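PDB 1Y5H: hypothetical protein RV2626C from Mycobacterium tuberculosis, which is of unknown function but belongs to the CBS-domain family, forms a homodimer, probably carries zinc sites and seems not to bind AMP. Local coordinates for residues 107-112 against 117-122. Sequence-based numbering, arbitrary orientation.
Sequences RVPVIS and VGIVTE
V108 and V120 face each other as an antiparallel hydrogen-bonded pair, V108 N donating a hydrogen bond to V120 O at 2.8 Å and V120 N donating one to V108 O at 2.9 Å. Further along, V110 N reaches G118 O from 35° out of the carbonyl plane, while V110 O accepts V117 N. V110 thus stands opposite two residues, V117 and G118, a classic beta bulge in strand 115-121.

On the valine face, V110 CG2 presses against V120 CG2 at 3.4 Å, tighter than normal for two methyls. With CG1 anti to the backbone N in both valines (chi1 -179° in V110), each CG2 lies anti to its carbonyl carbon, and the two CG2 methyls meet. At the bulged end of the hairpin, V110 CG1 meets V117 CG2 at 3.7 Å, the two side chains crossing at about a right angle, and V117 CG1 touches S112 CB.

The other face carries R107, P109, I119 and T121. I119 CD1 lies 3.5 Å from P109 CA, also touching the proline ring at CB. R107 runs beside T121, and a bend at chi3 (59°) lays the guanidinium flat over T121 CG2, which sits 3.7 Å from its plane, over the centre. T121 OG1 is turned to the N-terminus of helix 122-127, where it caps a backbone N, and D124 accepts T121 N.

R107 and P109 also pack on M54 of strand 51-56 in the other CBS repeat, whereas V108 and V120 lie against helix 93-103 and V120 and V110 against M14. P109, lacking an N-H, can only accept, and its carbonyl bonds V87 of the adjoining strand. The hairpin of the second CBS motif is therefore held by backbone bonds along its middle and packed with hydrocarbon over the middle of both faces, with the polar side chains of R107, T121 and S112 towards its ends.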
loop_
_atom_site.group_PDB
_atom_site.type_symbol
_atom_site.label_atom_id
_atom_site.label_comp_id
_atom_site.label_asym_id
_atom_site.label_seq_id
_atom_site.Cartn_x
_atom_site.Cartn_y
_atom_site.Cartn_z
ATOM N N ARG A 107 -10.802 1.212 6.076
ATOM C CA ARG A 107 -10.993 1.556 7.475
ATOM C C ARG A 107 -11.280 3.040 7.615
ATOM O O ARG A 107 -10.801 3.861 6.828
ATOM C CB ARG A 107 -9.780 1.152 8.316
ATOM C CG ARG A 107 -8.493 1.891 8.024
ATOM C CD ARG A 107 -7.411 1.413 8.986
ATOM N NE ARG A 107 -7.185 -0.023 8.855
ATOM C CZ ARG A 107 -6.790 -0.821 9.843
ATOM N NH1 ARG A 107 -6.570 -0.333 11.056
ATOM N NH2 ARG A 107 -6.623 -2.115 9.619
ATOM N N VAL A 108 -12.068 3.374 8.628
ATOM C CA VAL A 108 -12.478 4.748 8.865
ATOM C C VAL A 108 -12.385 5.115 10.338
ATOM O O VAL A 108 -12.658 4.291 11.206
ATOM C CB VAL A 108 -13.940 4.936 8.401
ATOM C CG1 VAL A 108 -14.444 6.317 8.756
ATOM C CG2 VAL A 108 -14.031 4.696 6.900
ATOM N N PRO A 109 -11.987 6.361 10.633
ATOM C CA PRO A 109 -11.875 6.816 12.022
ATOM C C PRO A 109 -13.267 7.089 12.578
ATOM O O PRO A 109 -14.171 7.486 11.843
ATOM C CB PRO A 109 -11.066 8.114 11.918
ATOM C CG PRO A 109 -10.469 8.098 10.547
ATOM C CD PRO A 109 -11.470 7.374 9.702
ATOM N N VAL A 110 -13.441 6.865 13.874
ATOM C CA VAL A 110 -14.718 7.128 14.526
ATOM C C VAL A 110 -14.499 8.315 15.459
ATOM O O VAL A 110 -13.549 8.328 16.250
ATOM C CB VAL A 110 -15.199 5.903 15.321
ATOM C CG1 VAL A 110 -16.547 6.192 15.960
ATOM C CG2 VAL A 110 -15.298 4.704 14.395
ATOM N N ILE A 111 -15.368 9.316 15.347
ATOM C CA ILE A 111 -15.264 10.532 16.143
ATOM C C ILE A 111 -16.423 10.712 17.113
ATOM O O ILE A 111 -17.555 10.319 16.831
ATOM C CB ILE A 111 -15.209 11.781 15.221
ATOM C CG1 ILE A 111 -14.008 11.682 14.274
ATOM C CG2 ILE A 111 -15.130 13.052 16.049
ATOM C CD1 ILE A 111 -12.672 11.632 14.978
ATOM N N SER A 112 -16.119 11.307 18.260
ATOM C CA SER A 112 -17.116 11.584 19.283
ATOM C C SER A 112 -16.638 12.835 20.001
ATOM O O SER A 112 -15.589 12.823 20.643
ATOM C CB SER A 112 -17.220 10.421 20.269
ATOM O OG SER A 112 -18.279 10.631 21.190
ATOM N N VAL A 117 -12.135 8.200 18.809
ATOM C CA VAL A 117 -12.457 7.218 19.836
ATOM C C VAL A 117 -12.187 5.796 19.365
ATOM O O VAL A 117 -12.192 4.857 20.160
ATOM C CB VAL A 117 -13.927 7.337 20.301
ATOM C CG1 VAL A 117 -14.134 8.676 20.982
ATOM C CG2 VAL A 117 -14.877 7.186 19.119
ATOM N N GLY A 118 -11.942 5.633 18.069
ATOM C CA GLY A 118 -11.659 4.307 17.560
ATOM C C GLY A 118 -11.540 4.276 16.051
ATOM O O GLY A 118 -11.655 5.309 15.393
ATOM N N ILE A 119 -11.293 3.086 15.518
ATOM C CA ILE A 119 -11.166 2.871 14.080
ATOM C C ILE A 119 -12.032 1.671 13.717
ATOM O O ILE A 119 -12.015 0.657 14.416
ATOM C CB ILE A 119 -9.700 2.542 13.678
ATOM C CG1 ILE A 119 -8.813 3.786 13.797
ATOM C CG2 ILE A 119 -9.665 1.969 12.260
ATOM C CD1 ILE A 119 -9.058 4.855 12.734
ATOM N N VAL A 120 -12.791 1.778 12.632
ATOM C CA VAL A 120 -13.621 0.663 12.202
ATOM C C VAL A 120 -13.134 0.188 10.839
ATOM O O VAL A 120 -12.896 1.001 9.951
ATOM C CB VAL A 120 -15.105 1.063 12.089
ATOM C CG1 VAL A 120 -15.914 -0.114 11.573
ATOM C CG2 VAL A 120 -15.634 1.497 13.439
ATOM N N THR A 121 -12.966 -1.121 10.680
ATOM C CA THR A 121 -12.517 -1.667 9.399
ATOM C C THR A 121 -13.664 -2.386 8.709
ATOM O O THR A 121 -14.668 -2.720 9.331
ATOM C CB THR A 121 -11.365 -2.686 9.561
ATOM O OG1 THR A 121 -11.877 -3.915 10.098
ATOM C CG2 THR A 121 -10.294 -2.134 10.486
ATOM N N GLU A 122 -13.501 -2.629 7.416
ATOM C CA GLU A 122 -14.525 -3.318 6.651
ATOM C C GLU A 122 -14.701 -4.722 7.221
ATOM O O GLU A 122 -15.811 -5.249 7.259
ATOM C CB GLU A 122 -14.119 -3.379 5.181
ATOM C CG GLU A 122 -15.274 -3.659 4.249
ATOM C CD GLU A 122 -14.919 -3.412 2.797
ATOM O OE1 GLU A 122 -14.003 -4.090 2.285
ATOM O OE2 GLU A 122 -15.558 -2.538 2.170
#